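Local coordinates for protein MGS-M5 (Unidentified, PDB 4Q3N) that probably catalyses the NAD-dependent interconversion of L-lactate and pyruvate, as a member of the lactate/malate dehydrogenase family with a Rossmann-type coenzyme domain, at residues V23-V28 and A237-T242; V75-G80 and T102-I107; A79-K84 and L93-E98; I255-N260 and L273-N278. All blocks are in the same frame, centred on the assembly; numbering follows the deposited sequence.

In the fold
Contacts 1, 2 and 4 are buried, whereas contact 3 lies at the surface. Contacts 2 and 3 share Ala79 and Gly80 and both use helix 89-109: contact 2 packs aliphatic side chains from its later turns on the strand, and contact 3 binds the loop after that strand through an amide and a guanidinium. Contact 1 joins the NAD-binding domain to the C-terminal domain by methyl packing, including against the polar tips of Gln25 and Thr27, without a cross-segment hydrogen bond. Contact 4, a hairpin in the C-terminal domain, combines paired backbone bonds with aliphatic packing. It meets contact 1 directly, because Ile241 touches both Ile255 and Leu277. Centres of contacts 1 and 3 lie about 27 Å apart.

Contact 1: residues V23-V28 and A237-T242; sequences VNQGTV and ALVRIT
The carboxamide of Gln25 is the flat group here, and Val239 CG1 stands over one of its faces, displaced toward the oxygen and nitrogen end. That methyl is almost equidistant from the group, 3.7 Å from Gln25 CD and 3.6 Å from both OE1 and NE2. The two side chains thus meet tip to tip, the Gln25 chain being extended beyond CG. At its rim, NE2 hydrogen-bonds Asn24 OD1 of the second subunit, which probably helps fix the amide's rotation. An alanine here would remove the carboxamide and would probably weaken both the cover over Val239 and this intersubunit bond.

Val239 CG1, anti to its backbone N, also receives Thr27 OG1 at 3.5 Å, in an oblique crossing that makes no hydrogen bond. One turn further along the helix, Thr27 CG2 lies 4.0 Å from Thr242 CG2, the side chains crossing at about a right angle. With Thr242 OG1 turned back to donate to Leu238 O at 2.7 Å, the Thr242 methyl faces this contact. That carbonyl also accepts from Thr242 N, and OG1 has a second partner in Tyr18 OH. Gly26, with phi 58°, is the C-prime residue of a Schellman motif in which Thr27 N returns to Met22 O. The whole is an interdomain packing: the Schellman end of the first Rossmann helix, 13-25, lies against helix 232-246 of the C-terminal domain.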
loop_
_atom_site.group_PDB
_atom_site.type_symbol
_atom_site.label_atom_id
_atom_site.label_comp_id
_atom_site.label_asym_id
_atom_site.label_seq_id
_atom_site.Cartn_x
_atom_site.Cartn_y
_atom_site.Cartn_z
ATOM N N VAL A 23 -7.259 -8.438 -5.754
ATOM C CA VAL A 23 -8.006 -8.120 -4.537
ATOM C C VAL A 23 -7.050 -7.758 -3.392
ATOM O O VAL A 23 -7.286 -6.794 -2.646
ATOM C CB VAL A 23 -8.897 -9.282 -4.108
ATOM C CG1 VAL A 23 -9.528 -9.019 -2.718
ATOM C CG2 VAL A 23 -9.995 -9.494 -5.158
ATOM N N ASN A 24 -5.984 -8.523 -3.215
ATOM C CA ASN A 24 -5.062 -8.217 -2.132
ATOM C C ASN A 24 -4.201 -6.965 -2.372
ATOM O O ASN A 24 -3.737 -6.381 -1.426
ATOM C CB ASN A 24 -4.177 -9.417 -1.908
ATOM C CG ASN A 24 -4.917 -10.491 -1.100
ATOM O OD1 ASN A 24 -4.991 -10.369 0.124
ATOM N ND2 ASN A 24 -5.516 -11.495 -1.777
ATOM N N GLN A 25 -3.936 -6.641 -3.643
ATOM C CA GLN A 25 -3.197 -5.431 -3.976
ATOM C C GLN A 25 -4.140 -4.236 -4.159
ATOM O O GLN A 25 -3.659 -3.133 -4.291
ATOM C CB GLN A 25 -2.349 -5.629 -5.260
ATOM C CG GLN A 25 -1.201 -6.655 -5.068
ATOM C CD GLN A 25 -0.187 -6.558 -6.196
ATOM O OE1 GLN A 25 0.064 -5.449 -6.718
ATOM N NE2 GLN A 25 0.387 -7.713 -6.620
ATOM N N GLY A 26 -5.454 -4.446 -4.208
ATOM C CA GLY A 26 -6.365 -3.333 -4.556
ATOM C C GLY A 26 -6.091 -2.699 -5.925
ATOM O O GLY A 26 -6.124 -1.480 -6.094
ATOM N N THR A 27 -5.812 -3.514 -6.939
ATOM C CA THR A 27 -5.436 -3.008 -8.275
ATOM C C THR A 27 -6.498 -2.214 -8.993
ATOM O O THR A 27 -6.224 -1.142 -9.572
ATOM C CB THR A 27 -5.063 -4.209 -9.194
ATOM O OG1 THR A 27 -4.101 -4.962 -8.464
ATOM C CG2 THR A 27 -4.435 -3.687 -10.506
ATOM N N VAL A 28 -7.728 -2.718 -8.934
ATOM C CA VAL A 28 -8.826 -1.987 -9.591
ATOM C C VAL A 28 -10.036 -2.036 -8.676
ATOM O O VAL A 28 -10.044 -2.819 -7.735
ATOM C CB VAL A 28 -9.209 -2.611 -10.978
ATOM C CG1 VAL A 28 -8.035 -2.573 -11.933
ATOM C CG2 VAL A 28 -9.713 -4.088 -10.781
ATOM N N ALA A 237 2.420 -11.521 -12.342
ATOM C CA ALA A 237 2.843 -10.907 -13.601
ATOM C C ALA A 237 1.625 -10.213 -14.239
ATOM O O ALA A 237 1.732 -9.079 -14.714
ATOM C CB ALA A 237 3.415 -12.004 -14.595
ATOM N N LEU A 238 0.473 -10.914 -14.282
ATOM C CA LEU A 238 -0.733 -10.320 -14.873
ATOM C C LEU A 238 -1.193 -9.061 -14.082
ATOM O O LEU A 238 -1.691 -8.074 -14.669
ATOM C CB LEU A 238 -1.889 -11.329 -14.927
ATOM C CG LEU A 238 -1.642 -12.523 -15.880
ATOM C CD1 LEU A 238 -2.660 -13.702 -15.684
ATOM C CD2 LEU A 238 -1.608 -12.026 -17.363
ATOM N N VAL A 239 -1.065 -9.121 -12.763
ATOM C CA VAL A 239 -1.373 -7.927 -11.961
ATOM C C VAL A 239 -0.490 -6.763 -12.380
ATOM O O VAL A 239 -0.953 -5.611 -12.566
ATOM C CB VAL A 239 -1.203 -8.197 -10.457
ATOM C CG1 VAL A 239 -1.339 -6.824 -9.681
ATOM C CG2 VAL A 239 -2.273 -9.199 -10.040
ATOM N N ARG A 240 0.792 -7.051 -12.569
ATOM C CA ARG A 240 1.726 -5.967 -12.873
ATOM C C ARG A 240 1.427 -5.352 -14.208
ATOM O O ARG A 240 1.527 -4.120 -14.375
ATOM C CB ARG A 240 3.168 -6.467 -12.869
ATOM C CG ARG A 240 4.206 -5.318 -12.885
ATOM C CD ARG A 240 4.074 -4.452 -11.543
ATOM N NE ARG A 240 4.796 -3.182 -11.604
ATOM C CZ ARG A 240 4.391 -2.084 -12.243
ATOM N NH1 ARG A 240 3.281 -2.085 -12.981
ATOM N NH2 ARG A 240 5.134 -0.979 -12.179
ATOM N N ILE A 241 1.075 -6.195 -15.182
ATOM C CA ILE A 241 0.691 -5.686 -16.511
ATOM C C ILE A 241 -0.561 -4.824 -16.379
ATOM O O ILE A 241 -0.638 -3.718 -16.909
ATOM C CB ILE A 241 0.452 -6.833 -17.511
ATOM C CG1 ILE A 241 1.801 -7.550 -17.803
ATOM C CG2 ILE A 241 -0.178 -6.303 -18.794
ATOM C CD1 ILE A 241 1.643 -9.021 -18.395
ATOM N N THR A 242 -1.524 -5.323 -15.617
ATOM C CA THR A 242 -2.777 -4.595 -15.388
ATOM C C THR A 242 -2.512 -3.217 -14.745
ATOM O O THR A 242 -3.129 -2.199 -15.102
ATOM C CB THR A 242 -3.712 -5.437 -14.494
ATOM O OG1 THR A 242 -3.944 -6.711 -15.160
ATOM C CG2 THR A 242 -5.049 -4.711 -14.278
#

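Contact 2: residues V75-G80 and T102-I107; sequences VVITAG and TVVKNI
This is the strand-to-helix half of a beta-alpha-beta crossover in the Rossmann-type domain: strand 74-77 leads to helix 89-109, which returns the chain to the parallel strand 115-118. The segment axes of strand 75-77 and helix 102-107 run nearly antiparallel, at 165°, and approach to 10.7 Å, a separation bridged by side chains alone. No hydrogen bond crosses it.

Strand alternation selects the residues, since Val75 and Ile77 direct CB toward the helix whereas Val76 directs its own away. On the helix, Val103 and Ile107, one turn apart, answer them. Val75 CG1, anti to its backbone N, meets Ile107 CD1 tip to tip at 3.6 Å, the closest approach of the contact. Ile77 has the wider reach. Its CG1 is anti to the carbonyl carbon and the chain continues extended (chi2 168°), so that CD1 arrives among three partners. Ile77 CD1 lies 3.8 Å from CG2 of Val104, whose side chain crosses that of Ile77 at about a right angle, 3.9 Å from Ile107 CD1 in an oblique crossing, and 4.0 Å from Val103 CG1, met end-on. Beyond the strand, Ala79 CB gives only a marginal touch, 4.4 Å from Val103 CG2. The contact is therefore wholly apolar and concentrated on two isoleucine tips.

Around this core, Val75 pairs through its backbone with Ile115 and Leu117, and Val76 with Val7 and Val9, placing the strand between 5-9 and 115-118. Val103 also packs on Val9, Ile107 on Leu116, and Val104 on Ala130 of helix 123-134.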
loop_
_atom_site.group_PDB
_atom_site.type_symbol
_atom_site.label_atom_id
_atom_site.label_comp_id
_atom_site.label_asym_id
_atom_site.label_seq_id
_atom_site.Cartn_x
_atom_site.Cartn_y
_atom_site.Cartn_z
ATOM N N VAL A 75 -9.911 -7.085 -20.728
ATOM C CA VAL A 75 -10.410 -8.463 -20.534
ATOM C C VAL A 75 -9.198 -9.354 -20.565
ATOM O O VAL A 75 -8.386 -9.268 -21.511
ATOM C CB VAL A 75 -11.423 -8.885 -21.629
ATOM C CG1 VAL A 75 -11.827 -10.356 -21.417
ATOM C CG2 VAL A 75 -12.662 -7.934 -21.629
ATOM N N VAL A 76 -9.076 -10.196 -19.545
ATOM C CA VAL A 76 -7.948 -11.107 -19.438
ATOM C C VAL A 76 -8.425 -12.511 -19.753
ATOM O O VAL A 76 -9.293 -13.043 -19.062
ATOM C CB VAL A 76 -7.328 -11.073 -18.046
ATOM C CG1 VAL A 76 -6.054 -12.002 -17.954
ATOM C CG2 VAL A 76 -6.949 -9.552 -17.675
ATOM N N ILE A 77 -7.877 -13.103 -20.803
ATOM C CA ILE A 77 -8.343 -14.427 -21.240
ATOM C C ILE A 77 -7.398 -15.529 -20.763
ATOM O O ILE A 77 -6.208 -15.524 -21.083
ATOM C CB ILE A 77 -8.465 -14.503 -22.775
ATOM C CG1 ILE A 77 -9.375 -13.361 -23.283
ATOM C CG2 ILE A 77 -8.927 -15.935 -23.215
ATOM C CD1 ILE A 77 -9.329 -13.169 -24.801
ATOM N N THR A 78 -7.938 -16.461 -19.993
ATOM C CA THR A 78 -7.139 -17.593 -19.459
ATOM C C THR A 78 -7.734 -18.941 -19.940
ATOM O O THR A 78 -7.209 -19.989 -19.641
ATOM C CB THR A 78 -7.092 -17.569 -17.911
ATOM O OG1 THR A 78 -8.318 -18.127 -17.395
ATOM C CG2 THR A 78 -6.895 -16.127 -17.375
ATOM N N ALA A 79 -8.827 -18.895 -20.703
ATOM C CA ALA A 79 -9.514 -20.109 -21.162
ATOM C C ALA A 79 -8.693 -20.959 -22.092
ATOM O O ALA A 79 -7.893 -20.443 -22.883
ATOM C CB ALA A 79 -10.816 -19.733 -21.872
ATOM N N GLY A 80 -8.968 -22.264 -22.081
ATOM C CA GLY A 80 -8.316 -23.173 -23.002
ATOM C C GLY A 80 -8.465 -24.613 -22.538
ATOM O O GLY A 80 -9.157 -24.893 -21.543
ATOM N N THR A 102 -13.671 -18.138 -30.342
ATOM C CA THR A 102 -15.021 -18.041 -29.788
ATOM C C THR A 102 -15.118 -17.044 -28.628
ATOM O O THR A 102 -16.044 -16.275 -28.576
ATOM C CB THR A 102 -15.484 -19.406 -29.330
ATOM O OG1 THR A 102 -15.554 -20.237 -30.489
ATOM C CG2 THR A 102 -16.867 -19.351 -28.668
ATOM N N VAL A 103 -14.171 -17.074 -27.700
ATOM C CA VAL A 103 -14.170 -16.112 -26.604
ATOM C C VAL A 103 -14.123 -14.684 -27.144
ATOM O O VAL A 103 -14.880 -13.812 -26.740
ATOM C CB VAL A 103 -12.981 -16.339 -25.671
ATOM C CG1 VAL A 103 -12.815 -15.117 -24.698
ATOM C CG2 VAL A 103 -13.198 -17.625 -24.895
ATOM N N VAL A 104 -13.217 -14.450 -28.074
ATOM C CA VAL A 104 -13.012 -13.121 -28.570
ATOM C C VAL A 104 -14.226 -12.601 -29.343
ATOM O O VAL A 104 -14.636 -11.452 -29.134
ATOM C CB VAL A 104 -11.729 -13.110 -29.391
ATOM C CG1 VAL A 104 -11.673 -11.887 -30.288
ATOM C CG2 VAL A 104 -10.552 -13.170 -28.401
ATOM N N LYS A 105 -14.858 -13.459 -30.156
ATOM C CA LYS A 105 -16.091 -13.057 -30.843
ATOM C C LYS A 105 -17.182 -12.685 -29.844
ATOM O O LYS A 105 -17.898 -11.712 -30.030
ATOM C CB LYS A 105 -16.620 -14.181 -31.753
ATOM C CG LYS A 105 -15.697 -14.526 -32.934
ATOM C CD LYS A 105 -15.032 -13.312 -33.617
ATOM C CE LYS A 105 -14.656 -13.642 -35.063
ATOM N NZ LYS A 105 -13.756 -12.654 -35.710
ATOM N N ASN A 106 -17.337 -13.494 -28.800
ATOM C CA ASN A 106 -18.320 -13.202 -27.756
ATOM C C ASN A 106 -17.988 -11.883 -27.031
ATOM O O ASN A 106 -18.903 -11.087 -26.703
ATOM C CB ASN A 106 -18.384 -14.367 -26.754
ATOM C CG ASN A 106 -19.152 -15.574 -27.342
ATOM O OD1 ASN A 106 -20.065 -15.367 -28.093
ATOM N ND2 ASN A 106 -18.758 -16.791 -27.028
ATOM N N ILE A 107 -16.702 -11.645 -26.765
ATOM C CA ILE A 107 -16.309 -10.368 -26.133
ATOM C C ILE A 107 -16.670 -9.199 -27.048
ATOM O O ILE A 107 -17.271 -8.208 -26.606
ATOM C CB ILE A 107 -14.801 -10.308 -25.827
ATOM C CG1 ILE A 107 -14.396 -11.330 -24.748
ATOM C CG2 ILE A 107 -14.385 -8.854 -25.354
ATOM C CD1 ILE A 107 -12.897 -11.515 -24.693
#

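Contact 3: residues A79-K84 and L93-E98; sequences AGVNQK and LKRNAE
The tight part of this contact centres on a single hydrogen bond from the loop backbone to the Asn96 amide. Asn96 OD1 accepts the N-H of Val81 at 2.8 Å, nearly straight at 165° and in the carbonyl plane on a lone pair. The same oxygen lies 3.3 Å from Gly80 CA, where a CB would collide with it, so the bare backbone permits the approach. Asn96 ND2 makes a weak bond back to Leu92 O. An alanine in place of Asn96 would remove the acceptor for Val81 N and would probably loosen the loop from the helix. Val81 also packs closely on the guanidinium of Arg95, brought round by a bend at chi3 (72°): Val81 CB is 3.4 Å from Arg95 NH2, and Val81 CG2 lies 3.6 Å above one face.

The looser side belongs to the exposed Asn82 and Lys84. Lys84 CE lies 3.6 Å above the opposite face of the Arg95 guanidinium, offset toward the rim. Asn82 O is at the edge, in plane, but 3.6 Å from Arg95 NH1 and not hydrogen-bonded. Lys84 NZ comes within 4.3 Å of Arg95 NH2.

These like charges are probably tolerated because Glu87 forms a salt bridge with Arg95 NH1 and also accepts from Lys84 N. The chemistry implies two different grips on the loop: a directional bond to the buried Asn96 at its start, and an aliphatic sandwich about a cation that Glu87 probably offsets in part.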
loop_
_atom_site.group_PDB
_atom_site.type_symbol
_atom_site.label_atom_id
_atom_site.label_comp_id
_atom_site.label_asym_id
_atom_site.label_seq_id
_atom_site.Cartn_x
_atom_site.Cartn_y
_atom_site.Cartn_z
ATOM N N ALA A 79 -8.827 -18.895 -20.703
ATOM C CA ALA A 79 -9.514 -20.109 -21.162
ATOM C C ALA A 79 -8.693 -20.959 -22.092
ATOM O O ALA A 79 -7.893 -20.443 -22.883
ATOM C CB ALA A 79 -10.816 -19.733 -21.872
ATOM N N GLY A 80 -8.968 -22.264 -22.081
ATOM C CA GLY A 80 -8.316 -23.173 -23.002
ATOM C C GLY A 80 -8.465 -24.613 -22.538
ATOM O O GLY A 80 -9.157 -24.893 -21.543
ATOM N N VAL A 81 -7.797 -25.522 -23.246
ATOM C CA VAL A 81 -7.954 -26.942 -22.990
ATOM C C VAL A 81 -6.625 -27.667 -22.869
ATOM O O VAL A 81 -5.594 -27.193 -23.346
ATOM C CB VAL A 81 -8.764 -27.621 -24.117
ATOM C CG1 VAL A 81 -10.224 -27.309 -23.988
ATOM C CG2 VAL A 81 -8.230 -27.217 -25.490
ATOM N N ASN A 82 -6.667 -28.857 -22.274
ATOM C CA ASN A 82 -5.469 -29.668 -22.153
ATOM C C ASN A 82 -5.443 -30.794 -23.162
ATOM O O ASN A 82 -6.481 -31.304 -23.575
ATOM C CB ASN A 82 -5.350 -30.222 -20.739
ATOM C CG ASN A 82 -5.012 -29.145 -19.719
ATOM O OD1 ASN A 82 -4.334 -28.158 -20.030
ATOM N ND2 ASN A 82 -5.479 -29.336 -18.492
ATOM N N GLN A 83 -4.239 -31.171 -23.562
ATOM C CA GLN A 83 -4.028 -32.280 -24.475
ATOM C C GLN A 83 -4.761 -33.561 -24.045
ATOM O O GLN A 83 -4.677 -33.969 -22.899
ATOM C CB GLN A 83 -2.540 -32.561 -24.592
ATOM C CG GLN A 83 -2.242 -33.627 -25.589
ATOM C CD GLN A 83 -0.769 -33.865 -25.724
ATOM O OE1 GLN A 83 0.020 -33.363 -24.925
ATOM N NE2 GLN A 83 -0.379 -34.638 -26.742
ATOM N N LYS A 84 -5.503 -34.167 -24.959
ATOM C CA LYS A 84 -6.165 -35.442 -24.692
ATOM C C LYS A 84 -5.230 -36.603 -25.022
ATOM O O LYS A 84 -4.268 -36.441 -25.777
ATOM C CB LYS A 84 -7.457 -35.584 -25.505
ATOM C CG LYS A 84 -8.564 -34.578 -25.178
ATOM C CD LYS A 84 -9.766 -34.869 -26.080
ATOM C CE LYS A 84 -10.892 -33.848 -25.933
ATOM N NZ LYS A 84 -11.823 -33.958 -27.109
ATOM N N LEU A 93 -3.357 -27.412 -30.535
ATOM C CA LEU A 93 -3.089 -26.023 -30.878
ATOM C C LEU A 93 -4.302 -25.444 -31.564
ATOM O O LEU A 93 -4.762 -24.366 -31.226
ATOM C CB LEU A 93 -1.895 -25.931 -31.804
ATOM C CG LEU A 93 -1.029 -24.696 -31.807
ATOM C CD1 LEU A 93 -0.581 -24.443 -30.415
ATOM C CD2 LEU A 93 0.170 -24.977 -32.718
ATOM N N LYS A 94 -4.816 -26.182 -32.542
ATOM C CA LYS A 94 -6.033 -25.771 -33.230
ATOM C C LYS A 94 -7.281 -25.744 -32.345
ATOM O O LYS A 94 -8.109 -24.861 -32.514
ATOM C CB LYS A 94 -6.288 -26.673 -34.439
ATOM C CG LYS A 94 -5.450 -26.318 -35.645
ATOM C CD LYS A 94 -5.455 -27.499 -36.639
ATOM C CE LYS A 94 -4.985 -27.108 -38.031
ATOM N NZ LYS A 94 -6.058 -26.443 -38.828
ATOM N N ARG A 95 -7.439 -26.703 -31.432
ATOM C CA ARG A 95 -8.567 -26.651 -30.503
ATOM C C ARG A 95 -8.467 -25.389 -29.622
ATOM O O ARG A 95 -9.473 -24.727 -29.400
ATOM C CB ARG A 95 -8.639 -27.881 -29.612
ATOM C CG ARG A 95 -9.381 -29.033 -30.166
ATOM C CD ARG A 95 -9.088 -30.258 -29.321
ATOM N NE ARG A 95 -9.728 -30.184 -28.016
ATOM C CZ ARG A 95 -9.160 -30.520 -26.869
ATOM N NH1 ARG A 95 -7.909 -30.945 -26.833
ATOM N NH2 ARG A 95 -9.861 -30.436 -25.751
ATOM N N ASN A 96 -7.278 -25.061 -29.121
ATOM C CA ASN A 96 -7.130 -23.812 -28.348
ATOM C C ASN A 96 -7.363 -22.540 -29.180
ATOM O O ASN A 96 -7.985 -21.584 -28.718
ATOM C CB ASN A 96 -5.753 -23.746 -27.665
ATOM C CG ASN A 96 -5.692 -24.612 -26.411
ATOM O OD1 ASN A 96 -6.384 -24.349 -25.423
ATOM N ND2 ASN A 96 -4.880 -25.659 -26.452
ATOM N N ALA A 97 -6.876 -22.514 -30.411
ATOM C CA ALA A 97 -7.192 -21.380 -31.270
ATOM C C ALA A 97 -8.709 -21.185 -31.457
ATOM O O ALA A 97 -9.186 -20.056 -31.498
ATOM C CB ALA A 97 -6.530 -21.556 -32.594
ATOM N N GLU A 98 -9.472 -22.282 -31.584
ATOM C CA GLU A 98 -10.916 -22.155 -31.764
ATOM C C GLU A 98 -11.589 -21.657 -30.487
ATOM O O GLU A 98 -12.559 -20.890 -30.541
ATOM C CB GLU A 98 -11.548 -23.489 -32.222
ATOM C CG GLU A 98 -11.412 -23.690 -33.706
ATOM C CD GLU A 98 -12.220 -22.688 -34.508
ATOM O OE1 GLU A 98 -13.322 -22.323 -34.049
ATOM O OE2 GLU A 98 -11.752 -22.258 -35.590
#

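Contact 4: residues I255-N260 and L273-N278; sequences ISVLNN and LPAVLN
Two backbone bonds make Ile255 and Leu273 a hydrogen-bonded antiparallel pair. Ile255 N donates to Leu273 O at 3.0 Å, and Leu273 N returns a bond to Ile255 O at 2.9 Å; both are close to straight, at 163° and 166°. In each, the donor sits well above the carbonyl plane rather than on a lone pair. Within these segments the pair is the sole bridge, because the antiparallel register carries the next partners beyond them: Val257 bonds through its backbone with Ile271 and Asn259 with Val269.

The short axes of 255-258 and 273-278 cross at 82°, and side chains pack where they run apart. Ile255 holds CG1 in the crowded position between its backbone N and carbonyl carbon, which sends it along the partner strand. Ile255 CG1 is 4.0 Å from Ala275 CB, and Ile255 CD1 meets Leu277 CD2 end-on at 4.0 Å. Val257 straddles its neighbours: its CG2 lies 3.9 Å from Leu273 CB, the side chains crossing obliquely, while CG1 reaches Ala275 CB at 4.1 Å. At the far end, Leu273 CD1 rests 3.9 Å from Asn259 OD1, an oxygen already bonded to Tyr263 N.

Helix 232-246 closes over Ile255 and Leu277 through Ile241. The pattern is that of a beta hairpin (strands 251-258 and 270-278) packed against a helix in the alpha/beta C-terminal domain of the lactate/malate dehydrogenase family.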
loop_
_atom_site.group_PDB
_atom_site.type_symbol
_atom_site.label_atom_id
_atom_site.label_comp_id
_atom_site.label_asym_id
_atom_site.label_seq_id
_atom_site.Cartn_x
_atom_site.Cartn_y
_atom_site.Cartn_z
ATOM N N ILE A 255 6.416 -8.401 -22.863
ATOM C CA ILE A 255 5.102 -9.023 -23.062
ATOM C C ILE A 255 5.033 -9.495 -24.487
ATOM O O ILE A 255 5.902 -9.135 -25.288
ATOM C CB ILE A 255 3.949 -8.026 -22.804
ATOM C CG1 ILE A 255 4.249 -6.679 -23.481
ATOM C CG2 ILE A 255 3.846 -7.723 -21.322
ATOM C CD1 ILE A 255 3.012 -5.803 -23.652
ATOM N N SER A 256 4.018 -10.309 -24.805
ATOM C CA SER A 256 3.735 -10.704 -26.175
ATOM C C SER A 256 3.162 -9.537 -26.966
ATOM O O SER A 256 2.085 -9.049 -26.639
ATOM C CB SER A 256 2.743 -11.878 -26.238
ATOM O OG SER A 256 3.217 -13.040 -25.586
ATOM N N VAL A 257 3.862 -9.125 -28.025
ATOM C CA VAL A 257 3.405 -8.007 -28.871
ATOM C C VAL A 257 3.702 -8.325 -30.305
ATOM O O VAL A 257 4.574 -9.173 -30.604
ATOM C CB VAL A 257 4.110 -6.673 -28.513
ATOM C CG1 VAL A 257 3.554 -6.124 -27.223
ATOM C CG2 VAL A 257 5.641 -6.887 -28.413
ATOM N N LEU A 258 3.006 -7.641 -31.206
ATOM C CA LEU A 258 3.197 -7.879 -32.626
ATOM C C LEU A 258 4.508 -7.220 -33.050
ATOM O O LEU A 258 4.617 -5.978 -32.996
ATOM C CB LEU A 258 2.039 -7.313 -33.440
ATOM C CG LEU A 258 2.125 -7.581 -34.954
ATOM C CD1 LEU A 258 1.861 -9.117 -35.270
ATOM C CD2 LEU A 258 1.167 -6.684 -35.768
ATOM N N ASN A 259 5.485 -8.012 -33.490
ATOM C CA ASN A 259 6.782 -7.422 -33.878
ATOM C C ASN A 259 6.608 -6.316 -34.914
ATOM O O ASN A 259 6.996 -5.163 -34.682
ATOM C CB ASN A 259 7.749 -8.461 -34.440
ATOM C CG ASN A 259 9.086 -7.814 -34.869
ATOM O OD1 ASN A 259 9.660 -7.037 -34.119
ATOM N ND2 ASN A 259 9.543 -8.095 -36.084
ATOM N N ASN A 260 6.030 -6.673 -36.057
ATOM C CA ASN A 260 5.625 -5.647 -37.033
ATOM C C ASN A 260 6.822 -4.806 -37.497
ATOM O O ASN A 260 6.710 -3.595 -37.669
ATOM C CB ASN A 260 4.547 -4.741 -36.417
ATOM C CG ASN A 260 3.783 -3.909 -37.449
ATOM O OD1 ASN A 260 3.581 -4.332 -38.555
ATOM N ND2 ASN A 260 3.347 -2.718 -37.054
ATOM N N LEU A 273 8.692 -9.264 -26.195
ATOM C CA LEU A 273 9.608 -8.132 -26.372
ATOM C C LEU A 273 9.286 -7.086 -25.312
ATOM O O LEU A 273 8.145 -6.983 -24.870
ATOM C CB LEU A 273 9.474 -7.513 -27.786
ATOM C CG LEU A 273 9.787 -8.483 -28.947
ATOM C CD1 LEU A 273 9.304 -7.848 -30.283
ATOM C CD2 LEU A 273 11.315 -8.855 -29.005
ATOM N N PRO A 274 10.287 -6.283 -24.917
ATOM C CA PRO A 274 9.987 -5.211 -23.957
ATOM C C PRO A 274 9.092 -4.148 -24.621
ATOM O O PRO A 274 9.333 -3.736 -25.747
ATOM C CB PRO A 274 11.368 -4.650 -23.601
ATOM C CG PRO A 274 12.232 -4.933 -24.807
ATOM C CD PRO A 274 11.674 -6.236 -25.421
ATOM N N ALA A 275 8.060 -3.715 -23.925
ATOM C CA ALA A 275 7.151 -2.754 -24.518
ATOM C C ALA A 275 6.693 -1.754 -23.468
ATOM O O ALA A 275 6.650 -2.062 -22.278
ATOM C CB ALA A 275 5.919 -3.495 -25.171
ATOM N N VAL A 276 6.350 -0.558 -23.937
ATOM C CA VAL A 276 5.873 0.501 -23.076
ATOM C C VAL A 276 4.354 0.402 -22.956
ATOM O O VAL A 276 3.637 0.555 -23.959
ATOM C CB VAL A 276 6.271 1.908 -23.635
ATOM C CG1 VAL A 276 5.772 3.006 -22.667
ATOM C CG2 VAL A 276 7.769 2.001 -23.810
ATOM N N LEU A 277 3.868 0.197 -21.734
ATOM C CA LEU A 277 2.420 0.093 -21.455
ATOM C C LEU A 277 1.866 1.336 -20.750
ATOM O O LEU A 277 2.452 1.817 -19.774
ATOM C CB LEU A 277 2.137 -1.109 -20.572
ATOM C CG LEU A 277 2.284 -2.463 -21.282
ATOM C CD1 LEU A 277 2.249 -3.603 -20.249
ATOM C CD2 LEU A 277 1.091 -2.608 -22.234
ATOM N N ASN A 278 0.713 1.811 -21.196
ATOM C CA ASN A 278 0.051 2.902 -20.497
ATOM C C ASN A 278 -1.466 2.663 -20.668
ATOM O O ASN A 278 -1.874 1.578 -21.076
ATOM C CB ASN A 278 0.538 4.275 -21.038
ATOM C CG ASN A 278 0.144 4.519 -22.484
ATOM O OD1 ASN A 278 -0.864 4.014 -22.938
ATOM N ND2 ASN A 278 0.948 5.322 -23.219
#